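PDB 1Y7U: acyl-CoA hydrolase from Bacillus cereus, which probably hydrolyses the thioester bond of long-chain fatty acyl-CoA and binds coenzyme A at subunit interfaces. Local coordinates for residues A[33-38]-A[75-80]; A[41-46]-A[70-75]. All blocks are in the same frame, centred on the assembly; numbering follows the deposited sequence. Where two conformers were deposited one is given.

How the contacts relate
Contacts 1 and 2 illustrate how a hotdog domain builds a coenzyme A site from its central helix, the loop leading into it and the end of strand 61-71 with the loop that follows. Their centres lie 11 Å apart, P75 belongs to both, and along the chain the segments of contact 2 fall between those of contact 1. Apolar packing joins them directly: L37 CD1 meets I42 CG1 at 3.7 Å, and V76 CG2 approaches I42 CD1 at 4.3 Å. Coenzyme A runs past both. Contact 2 holds its adenine and, with contact 1, lines the pantetheine arm down to the sulfur, while S95 and R158 of the second subunit grip it from across the interface.

Contact 1. Residues A[33-38]-A[75-80]; sequences DHNTLF and PVRSSD. With COA (coenzyme A), chain J; SO4 (sulfate ion), chain E.
Two irregular loops of the hotdog fold meet here, one leading into helix 39-58 and the other joining strands 61-71 and 81-91, and polar bonds do most of the joining. The amide of N35 carries one end. With CG anti to the backbone N (chi1 177°), its OD1 accepts twice from S78: the hydroxyl OG donates in the carbonyl plane, on a lone pair, at 3.1 Å, whereas S78 N comes from above that plane at 3.2 Å. N35 ND2 lies against R77 CB, where the two side chains cross at about a right angle.

R77 divides its guanidinium between protein and solute. NH1 reaches back to H34 O and N35 O through two weak bonds, so one nitrogen gathers two carbonyls of the turning loop. Further along the guanidinium edge, R77 NE points almost straight at O1 of a sulfate, probably from the crystallisation liquor, at 3.1 Å, and NH2 binds O3 of the same ion; R113 also holds this sulfate. P75 CB lies over one guanidinium face, toward its rim. The backbone N of R77 donates to D80 OD2 on the anti lone pair, within a type I turn from R77 to D80.

L37 N donates to V76 O nearly along the C=O axis at 3.0 Å, and the same two residues also pack, L37 CD1 on V76 CG1. The other branch, V76 CG2, faces the coenzyme A sulfur S1P. T36, its OG1 anti to the backbone N, sends that hydroxyl to the pantetheine carbonyl, donating to O5P of coenzyme A at 3.1 Å.

Contact 2. Residues A[41-46]-A[70-75]; sequences KILSEM and VDFLHP. With COA (coenzyme A), chain J.
Apolar packing alone joins helix segment 41-46 to segment 70-75, with no hydrogen bond between them. F72 is the main receiver. With CG beside its backbone N and anti to the carbonyl carbon (chi1 -65°), the ring swings toward the helix, and I42 and F72 meet tip to tip: I42 CG2 sits in the ring plane at its edge, while CD1 approaches CE2 obliquely at 3.9 Å. The side chains of L43 and F72 cross at about a right angle, with L43 CG at the ring edge, 4.0 Å from F72 CZ. One ring face is covered, toward the rim, by V70 CG1. The other branch of V70, CG2, slides past L43 in the opposite direction, 3.8 Å from CD2, and M46, deposited as selenomethionine, brings its SE loosely to the same methyl.

Polar bonds run within the segments or outward. K41 NZ and E45 OE1 form a salt bridge one helical turn apart, and E45 OE2 pairs with K22. A weak bond from L73 N to D71 O closes an inverse gamma turn centred on F72.

Toward coenzyme A, D71 OD1 accepts from the adenine amino group N6A at 3.1 Å, its other oxygen being held by S165 of the second subunit, and F72 O takes a weak bond from the pantetheine N8P. I42 CD1 lies 3.6 Å from the sulfur S1P. V70 and D71 also pair antiparallel with a strand of the second subunit: each subunit's sheet wraps its own central helix and the two sheets join edge to edge, as in the hotdog dimer, with coenzyme A at the seam.

Contact 1. Residues A[33-38]-A[75-80]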
# COMPACT_ATOMS: atom_id res chain seq x y z
N ASP A 33 -7.95 -16.81 3.84
CA ASP A 33 -8.82 -17.75 3.16
C ASP A 33 -10.15 -18.07 3.85
O ASP A 33 -11.12 -18.46 3.20
CB ASP A 33 -8.03 -19.04 2.95
CG ASP A 33 -6.66 -19.00 3.64
OD1 ASP A 33 -5.69 -18.51 3.03
OD2 ASP A 33 -6.56 -19.45 4.80
N HIS A 34 -10.21 -17.90 5.17
CA HIS A 34 -11.40 -18.20 5.94
C HIS A 34 -12.20 -16.95 6.26
O HIS A 34 -13.06 -16.96 7.15
CB HIS A 34 -11.06 -18.89 7.25
CG HIS A 34 -10.69 -20.32 7.08
ND1 HIS A 34 -9.39 -20.77 7.16
CD2 HIS A 34 -11.44 -21.41 6.80
CE1 HIS A 34 -9.35 -22.07 6.93
NE2 HIS A 34 -10.59 -22.48 6.71
N ASN A 35 -11.93 -15.87 5.53
CA ASN A 35 -12.61 -14.61 5.76
C ASN A 35 -12.44 -14.14 7.21
O ASN A 35 -13.40 -13.94 7.94
CB ASN A 35 -14.10 -14.71 5.43
CG ASN A 35 -14.86 -13.43 5.74
OD1 ASN A 35 -14.45 -12.34 5.33
ND2 ASN A 35 -15.97 -13.56 6.46
N THR A 36 -11.19 -14.01 7.61
CA THR A 36 -10.86 -13.52 8.94
C THR A 36 -9.51 -12.85 8.76
O THR A 36 -8.72 -13.26 7.91
CB THR A 36 -10.77 -14.66 9.99
OG1 THR A 36 -10.48 -14.09 11.28
CG2 THR A 36 -9.68 -15.63 9.63
N LEU A 37 -9.27 -11.80 9.53
CA LEU A 37 -8.02 -11.07 9.44
C LEU A 37 -6.82 -11.93 9.75
O LEU A 37 -6.92 -12.92 10.48
CB LEU A 37 -8.03 -9.90 10.43
CG LEU A 37 -8.83 -8.63 10.16
CD1 LEU A 37 -8.76 -7.77 11.42
CD2 LEU A 37 -8.26 -7.88 8.96
N PHE A 38 -5.68 -11.56 9.17
CA PHE A 38 -4.44 -12.25 9.46
C PHE A 38 -4.11 -11.71 10.85
O PHE A 38 -4.38 -10.55 11.14
CB PHE A 38 -3.35 -11.84 8.49
CG PHE A 38 -3.50 -12.40 7.12
CD1 PHE A 38 -4.00 -11.63 6.08
CD2 PHE A 38 -3.13 -13.72 6.85
CE1 PHE A 38 -4.12 -12.15 4.79
CE2 PHE A 38 -3.24 -14.24 5.57
CZ PHE A 38 -3.74 -13.45 4.54
N PRO A 75 -12.88 -14.29 15.70
CA PRO A 75 -12.40 -13.87 14.39
C PRO A 75 -13.00 -12.51 14.06
O PRO A 75 -14.03 -12.14 14.61
CB PRO A 75 -12.94 -14.96 13.48
CG PRO A 75 -14.27 -15.25 14.10
CD PRO A 75 -13.92 -15.33 15.57
N VAL A 76 -12.33 -11.78 13.18
CA VAL A 76 -12.80 -10.49 12.73
C VAL A 76 -12.98 -10.69 11.23
O VAL A 76 -12.00 -10.87 10.50
CB VAL A 76 -11.77 -9.41 12.97
CG1 VAL A 76 -12.30 -8.07 12.48
CG2 VAL A 76 -11.43 -9.37 14.44
N ARG A 77 -14.23 -10.68 10.78
CA ARG A 77 -14.52 -10.92 9.37
C ARG A 77 -14.80 -9.66 8.56
O ARG A 77 -14.75 -8.55 9.09
CB ARG A 77 -15.70 -11.89 9.27
CG ARG A 77 -15.44 -13.17 10.04
CD ARG A 77 -16.68 -14.04 10.20
NE ARG A 77 -16.41 -15.24 10.99
CZ ARG A 77 -15.53 -16.18 10.66
NH1 ARG A 77 -14.82 -16.09 9.53
NH2 ARG A 77 -15.35 -17.23 11.45
N SER A 78 -15.09 -9.84 7.27
CA SER A 78 -15.38 -8.73 6.37
C SER A 78 -16.67 -8.02 6.77
O SER A 78 -16.84 -6.84 6.52
CB SER A 78 -15.51 -9.25 4.95
OG SER A 78 -16.61 -10.13 4.85
N SER A 79 -17.58 -8.77 7.37
CA SER A 79 -18.86 -8.21 7.81
C SER A 79 -18.66 -7.39 9.06
O SER A 79 -19.58 -6.75 9.56
CB SER A 79 -19.85 -9.35 8.11
OG SER A 79 -19.23 -10.36 8.88
N ASP A 80 -17.43 -7.41 9.57
CA ASP A 80 -17.11 -6.67 10.78
C ASP A 80 -16.49 -5.32 10.55
O ASP A 80 -16.28 -4.86 9.43
CB ASP A 80 -16.17 -7.47 11.67
CG ASP A 80 -16.86 -8.59 12.39
OD1 ASP A 80 -17.98 -8.36 12.89
OD2 ASP A 80 -16.26 -9.68 12.46
N1A COA J . -3.99 -20.47 21.49
C2A COA J . -3.46 -21.56 20.98
N3A COA J . -4.29 -22.53 20.65
C4A COA J . -5.56 -22.43 20.82
C5A COA J . -6.07 -21.35 21.30
C6A COA J . -5.29 -20.36 21.64
N6A COA J . -5.75 -19.26 22.12
N7A COA J . -7.33 -21.49 21.34
C8A COA J . -7.59 -22.65 20.85
N9A COA J . -6.49 -23.28 20.53
C1B COA J . -6.30 -24.65 20.04
C2B COA J . -6.71 -25.68 20.98
O2B COA J . -5.61 -26.00 21.71
C3B COA J . -6.92 -26.82 20.11
O3B COA J . -5.68 -27.34 19.84
P3B COA J . -5.43 -28.82 19.58
O7A COA J . -4.24 -29.06 18.95
O8A COA J . -6.48 -29.38 18.88
O9A COA J . -5.20 -29.50 20.76
C4B COA J . -7.61 -26.18 18.98
O4B COA J . -7.07 -24.95 18.96
C5B COA J . -8.96 -25.75 19.45
O5B COA J . -9.94 -26.70 19.46
P1A COA J . -11.27 -26.10 19.66
O1A COA J . -11.44 -25.88 21.03
O2A COA J . -12.17 -26.97 19.02
O3A COA J . -11.21 -24.74 18.99
P2A COA J . -12.07 -23.56 19.45
O4A COA J . -12.04 -23.20 20.84
O5A COA J . -13.26 -23.30 18.71
O6A COA J . -11.13 -22.46 19.11
CBP COA J . -10.16 -21.11 17.35
CCP COA J . -10.65 -22.44 17.83
CDP COA J . -8.74 -20.93 17.68
CEP COA J . -10.28 -21.31 15.91
CAP COA J . -10.91 -19.86 17.72
OAP COA J . -10.34 -19.36 18.85
C9P COA J . -10.83 -18.77 16.73
O9P COA J . -11.43 -18.84 15.51
N8P COA J . -10.12 -17.77 17.05
C7P COA J . -9.92 -16.73 16.16
C6P COA J . -8.69 -16.82 15.31
C5P COA J . -8.78 -15.89 14.19
O5P COA J . -9.34 -16.18 13.22
N4P COA J . -8.29 -14.74 14.31
C3P COA J . -7.26 -14.21 13.53
C2P COA J . -7.28 -12.75 13.82
S1P COA J . -8.89 -12.17 14.23
S SO4 E . -18.05 -16.69 14.51
O1 SO4 E . -18.08 -15.54 13.55
O2 SO4 E . -19.46 -17.06 14.88
O3 SO4 E . -17.35 -17.84 13.84
O4 SO4 E . -17.33 -16.35 15.78

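Contact 2. Residues A[41-46]-A[70-75]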
# COMPACT_ATOMS: atom_id res chain seq x y z
N LYS A 41 -2.17 -8.39 10.84
CA LYS A 41 -2.84 -7.12 10.66
C LYS A 41 -3.19 -6.50 12.00
O LYS A 41 -2.90 -5.33 12.25
CB LYS A 41 -4.10 -7.28 9.80
CG LYS A 41 -4.83 -5.97 9.51
CD LYS A 41 -3.93 -4.94 8.87
CE LYS A 41 -4.70 -3.68 8.55
NZ LYS A 41 -3.82 -2.64 7.97
N ILE A 42 -3.81 -7.29 12.88
CA ILE A 42 -4.18 -6.80 14.20
C ILE A 42 -2.94 -6.39 15.01
O ILE A 42 -2.92 -5.31 15.61
CB ILE A 42 -4.99 -7.85 14.97
CG1 ILE A 42 -6.30 -8.12 14.22
CG2 ILE A 42 -5.31 -7.37 16.37
CD1 ILE A 42 -7.20 -9.09 14.90
N LEU A 43 -1.91 -7.22 15.02
CA LEU A 43 -0.71 -6.90 15.77
C LEU A 43 -0.08 -5.61 15.25
O LEU A 43 0.28 -4.73 16.03
CB LEU A 43 0.29 -8.05 15.68
CG LEU A 43 -0.20 -9.37 16.27
CD1 LEU A 43 0.75 -10.50 15.93
CD2 LEU A 43 -0.35 -9.21 17.77
N SER A 44 0.06 -5.48 13.93
CA SER A 44 0.65 -4.27 13.38
C SER A 44 -0.13 -3.06 13.88
O SER A 44 0.45 -2.05 14.30
CB SER A 44 0.61 -4.30 11.85
OG SER A 44 1.24 -3.15 11.31
N GLU A 45 -1.45 -3.17 13.85
CA GLU A 45 -2.29 -2.08 14.28
C GLU A 45 -2.23 -1.79 15.78
O GLU A 45 -2.28 -0.64 16.19
CB GLU A 45 -3.73 -2.35 13.87
CG GLU A 45 -4.39 -1.14 13.28
CD GLU A 45 -3.81 -0.78 11.93
OE1 GLU A 45 -4.22 -1.41 10.93
OE2 GLU A 45 -2.93 0.11 11.87
N MSE A 46 -2.14 -2.84 16.60
CA MSE A 46 -2.08 -2.63 18.04
C MSE A 46 -0.85 -1.81 18.38
O MSE A 46 -0.92 -0.82 19.11
CB MSE A 46 -2.01 -3.96 18.78
CG MSE A 46 -3.22 -4.83 18.60
SE MSE A 46 -3.03 -6.46 19.62
CE MSE A 46 -4.57 -6.28 20.76
N VAL A 70 -0.54 -12.52 22.78
CA VAL A 70 -1.86 -12.12 22.32
C VAL A 70 -2.71 -13.31 21.91
O VAL A 70 -2.27 -14.15 21.11
CB VAL A 70 -1.76 -11.18 21.09
CG1 VAL A 70 -3.14 -10.86 20.60
CG2 VAL A 70 -1.05 -9.91 21.45
N ASP A 71 -3.92 -13.39 22.45
CA ASP A 71 -4.85 -14.46 22.11
C ASP A 71 -5.95 -13.89 21.24
O ASP A 71 -6.58 -12.90 21.61
CB ASP A 71 -5.51 -15.06 23.36
CG ASP A 71 -4.60 -15.98 24.11
OD1 ASP A 71 -4.14 -16.99 23.53
OD2 ASP A 71 -4.34 -15.71 25.30
N PHE A 72 -6.19 -14.50 20.09
CA PHE A 72 -7.25 -14.01 19.23
C PHE A 72 -8.54 -14.73 19.61
O PHE A 72 -8.87 -15.79 19.09
CB PHE A 72 -6.87 -14.20 17.75
CG PHE A 72 -5.67 -13.38 17.34
CD1 PHE A 72 -4.41 -13.96 17.20
CD2 PHE A 72 -5.78 -11.98 17.21
CE1 PHE A 72 -3.27 -13.17 16.94
CE2 PHE A 72 -4.65 -11.19 16.95
CZ PHE A 72 -3.40 -11.78 16.82
N LEU A 73 -9.24 -14.12 20.56
CA LEU A 73 -10.48 -14.63 21.12
C LEU A 73 -11.58 -14.94 20.12
O LEU A 73 -12.25 -15.96 20.24
CB LEU A 73 -10.98 -13.65 22.19
CG LEU A 73 -9.87 -13.35 23.21
CD1 LEU A 73 -10.33 -12.31 24.21
CD2 LEU A 73 -9.44 -14.64 23.92
N HIS A 74 -11.80 -14.07 19.14
CA HIS A 74 -12.81 -14.31 18.12
C HIS A 74 -12.27 -13.85 16.80
O HIS A 74 -11.29 -13.10 16.74
CB HIS A 74 -14.10 -13.53 18.40
CG HIS A 74 -14.76 -13.88 19.69
ND1 HIS A 74 -14.51 -13.19 20.86
CD2 HIS A 74 -15.63 -14.86 20.01
CE1 HIS A 74 -15.21 -13.73 21.84
NE2 HIS A 74 -15.89 -14.75 21.35
N PRO A 75 -12.88 -14.29 15.70
CA PRO A 75 -12.40 -13.87 14.39
C PRO A 75 -13.00 -12.51 14.06
O PRO A 75 -14.03 -12.14 14.61
CB PRO A 75 -12.94 -14.96 13.48
CG PRO A 75 -14.27 -15.25 14.10
CD PRO A 75 -13.92 -15.33 15.57
N1A COA J . -3.99 -20.47 21.49
C2A COA J . -3.46 -21.56 20.98
N3A COA J . -4.29 -22.53 20.65
C4A COA J . -5.56 -22.43 20.82
C5A COA J . -6.07 -21.35 21.30
C6A COA J . -5.29 -20.36 21.64
N6A COA J . -5.75 -19.26 22.12
N7A COA J . -7.33 -21.49 21.34
C8A COA J . -7.59 -22.65 20.85
N9A COA J . -6.49 -23.28 20.53
C1B COA J . -6.30 -24.65 20.04
C2B COA J . -6.71 -25.68 20.98
O2B COA J . -5.61 -26.00 21.71
C3B COA J . -6.92 -26.82 20.11
O3B COA J . -5.68 -27.34 19.84
P3B COA J . -5.43 -28.82 19.58
O7A COA J . -4.24 -29.06 18.95
O8A COA J . -6.48 -29.38 18.88
O9A COA J . -5.20 -29.50 20.76
C4B COA J . -7.61 -26.18 18.98
O4B COA J . -7.07 -24.95 18.96
C5B COA J . -8.96 -25.75 19.45
O5B COA J . -9.94 -26.70 19.46
P1A COA J . -11.27 -26.10 19.66
O1A COA J . -11.44 -25.88 21.03
O2A COA J . -12.17 -26.97 19.02
O3A COA J . -11.21 -24.74 18.99
P2A COA J . -12.07 -23.56 19.45
O4A COA J . -12.04 -23.20 20.84
O5A COA J . -13.26 -23.30 18.71
O6A COA J . -11.13 -22.46 19.11
CBP COA J . -10.16 -21.11 17.35
CCP COA J . -10.65 -22.44 17.83
CDP COA J . -8.74 -20.93 17.68
CEP COA J . -10.28 -21.31 15.91
CAP COA J . -10.91 -19.86 17.72
OAP COA J . -10.34 -19.36 18.85
C9P COA J . -10.83 -18.77 16.73
O9P COA J . -11.43 -18.84 15.51
N8P COA J . -10.12 -17.77 17.05
C7P COA J . -9.92 -16.73 16.16
C6P COA J . -8.69 -16.82 15.31
C5P COA J . -8.78 -15.89 14.19
O5P COA J . -9.34 -16.18 13.22
N4P COA J . -8.29 -14.74 14.31
C3P COA J . -7.26 -14.21 13.53
C2P COA J . -7.28 -12.75 13.82
S1P COA J . -8.89 -12.17 14.23